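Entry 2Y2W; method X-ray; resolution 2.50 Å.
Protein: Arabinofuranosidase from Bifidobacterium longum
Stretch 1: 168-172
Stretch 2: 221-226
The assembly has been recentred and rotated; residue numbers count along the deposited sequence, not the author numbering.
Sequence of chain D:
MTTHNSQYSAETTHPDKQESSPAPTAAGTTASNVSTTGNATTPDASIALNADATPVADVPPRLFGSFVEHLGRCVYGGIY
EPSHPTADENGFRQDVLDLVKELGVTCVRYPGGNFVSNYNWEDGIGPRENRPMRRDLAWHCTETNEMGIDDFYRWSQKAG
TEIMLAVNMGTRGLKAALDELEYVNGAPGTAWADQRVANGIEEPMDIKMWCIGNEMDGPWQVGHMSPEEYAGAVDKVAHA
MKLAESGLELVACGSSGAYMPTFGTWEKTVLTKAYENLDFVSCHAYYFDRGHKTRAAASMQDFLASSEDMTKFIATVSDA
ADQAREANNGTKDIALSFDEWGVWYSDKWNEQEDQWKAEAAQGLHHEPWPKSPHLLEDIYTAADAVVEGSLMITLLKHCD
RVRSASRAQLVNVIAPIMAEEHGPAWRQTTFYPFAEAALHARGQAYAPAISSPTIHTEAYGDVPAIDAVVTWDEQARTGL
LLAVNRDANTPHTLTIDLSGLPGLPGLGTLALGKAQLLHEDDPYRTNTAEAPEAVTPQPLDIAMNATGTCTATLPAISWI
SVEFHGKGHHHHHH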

# COMPACT_ATOMS: atom_id res chain seq x y z
N ASN D 168 -7.57 8.57 8.57
CA ASN D 168 -6.30 7.87 8.66
C ASN D 168 -5.65 7.72 7.28
O ASN D 168 -6.27 7.20 6.35
CB ASN D 168 -6.51 6.49 9.29
CG ASN D 168 -5.20 5.76 9.62
OD1 ASN D 168 -4.18 5.95 8.96
ND2 ASN D 168 -5.23 4.91 10.64
N MET D 169 -4.42 8.21 7.15
CA MET D 169 -3.61 7.95 5.97
C MET D 169 -2.27 7.31 6.36
O MET D 169 -1.39 7.12 5.52
CB MET D 169 -3.38 9.23 5.16
CG MET D 169 -4.64 9.77 4.46
SD MET D 169 -5.26 8.77 3.10
CE MET D 169 -3.91 8.92 1.93
N GLY D 170 -2.15 6.97 7.64
CA GLY D 170 -0.97 6.29 8.16
C GLY D 170 -1.04 4.78 8.04
O GLY D 170 -0.38 4.21 7.17
N THR D 171 -1.82 4.15 8.90
CA THR D 171 -2.00 2.69 8.86
C THR D 171 -3.06 2.29 7.84
O THR D 171 -3.06 1.17 7.34
CB THR D 171 -2.37 2.08 10.26
OG1 THR D 171 -3.61 2.62 10.72
CG2 THR D 171 -1.28 2.37 11.28
N ARG D 172 -3.95 3.23 7.52
CA ARG D 172 -5.03 3.02 6.55
C ARG D 172 -4.97 4.03 5.40
O ARG D 172 -3.98 4.76 5.26
CB ARG D 172 -6.38 3.06 7.26
CG ARG D 172 -6.78 1.71 7.81
CD ARG D 172 -7.38 1.80 9.19
NE ARG D 172 -8.82 2.03 9.19
CZ ARG D 172 -9.74 1.12 8.89
NH1 ARG D 172 -9.40 -0.10 8.51
NH2 ARG D 172 -11.02 1.44 8.95
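Stretch 2, residues 221-226: QVGHMS

What backbone shapes meet here? Neither stretch forms a regular helix or strand; each is a loop. Stretch 2 opens with a type II beta turn from Q221 to H224, closed by a weak hydrogen bond from H224 N to Q221 O at 3.2 Å. V222 and G223 occupy the two central corners of the turn, and G223 has the positive phi, 71°, that suits glycine at the second of them. After the turn the chain runs on in extended conformations through H224 and M225 to S226, which sits at the N-cap position right before a helix. Stretch 1 is held in shape by N168, whose OD1 accepts a hydrogen bond from R172 N at 3.1 Å and a weak one from G170 N at 2.6 Å, while N168 ND2 donates to T171 OG1 at 2.8 Å.

Where do the two backbones come closest? They meet glycine to glycine, with G170 CA and G223 CA 4.3 Å apart. The tightest contact pairs G170 CA with V222 O at 3.2 Å, and G223 CA lies 4.1 Å from G170 O. The absence of side chains is what permits this approach: an ideal CB on G170 would fall 2.4 Å from V222 O, and one on G223 would fall 2.6 Å from G170 O, both clashes. Each glycine thus leaves room for a carbonyl oxygen of the other stretch.

Which side chains pack around this glycine contact? On one flank T171 meets V222, with T171 CG2 3.8 Å from V222 CG1, a methyl-to-methyl contact. M225 points its CA-to-CB bond toward stretch 1, and its chi2 and chi3, both t, extend the chain so that M225 CE reaches to 3.8 Å from M169 O. The side chain of M169 itself stays farther off, so M169 contributes to the contact through its backbone carbonyl.

Does any polar link join the stretches? No direct hydrogen bond crosses between them, but water 1 bridges two carbonyl groups. Its oxygen lies 2.9 Å from G170 O and 3.2 Å from G223 O, and the water is the donor in both hydrogen bonds, since carbonyl oxygens can only accept. More acceptors lie within its reach than it has protons, so these bonds need not both be made at once. The whole contact is small, burying 189 Å² summed over both sides, and rests on close backbone packing, a few side-chain contacts and this water.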

# COMPACT_ATOMS: atom_id res chain seq x y z
N GLN D 221 5.34 10.80 12.59
CA GLN D 221 4.00 10.34 12.21
C GLN D 221 4.00 8.88 11.80
O GLN D 221 4.88 8.43 11.05
CB GLN D 221 3.46 11.20 11.07
CG GLN D 221 1.95 11.20 10.93
CD GLN D 221 1.25 11.98 12.04
OE1 GLN D 221 0.10 11.70 12.37
NE2 GLN D 221 1.94 12.97 12.61
N VAL D 222 3.01 8.14 12.28
CA VAL D 222 2.85 6.73 11.93
C VAL D 222 2.56 6.62 10.44
O VAL D 222 1.59 7.19 9.94
CB VAL D 222 1.75 6.04 12.78
CG1 VAL D 222 1.59 4.58 12.38
CG2 VAL D 222 2.08 6.14 14.26
N GLY D 223 3.43 5.90 9.74
CA GLY D 223 3.31 5.73 8.29
C GLY D 223 3.63 6.99 7.52
O GLY D 223 2.97 7.31 6.54
N HIS D 224 4.66 7.71 7.97
CA HIS D 224 5.06 8.97 7.34
C HIS D 224 5.57 8.75 5.92
O HIS D 224 6.18 7.72 5.62
CB HIS D 224 6.10 9.71 8.18
CG HIS D 224 7.41 9.00 8.31
ND1 HIS D 224 7.55 7.79 8.95
CD2 HIS D 224 8.66 9.35 7.91
CE1 HIS D 224 8.81 7.41 8.92
NE2 HIS D 224 9.51 8.35 8.30
N MET D 225 5.31 9.73 5.06
CA MET D 225 5.57 9.58 3.64
C MET D 225 6.58 10.58 3.10
O MET D 225 6.91 11.57 3.75
CB MET D 225 4.25 9.71 2.86
CG MET D 225 3.32 8.51 2.97
SD MET D 225 1.77 8.84 2.10
CE MET D 225 0.86 7.33 2.42
N SER D 226 7.09 10.28 1.91
CA SER D 226 7.86 11.22 1.12
C SER D 226 6.87 12.14 0.39
O SER D 226 5.67 11.85 0.37
CB SER D 226 8.75 10.47 0.12
OG SER D 226 8.02 9.48 -0.58
O HOH W 1 1.38 5.08 4.98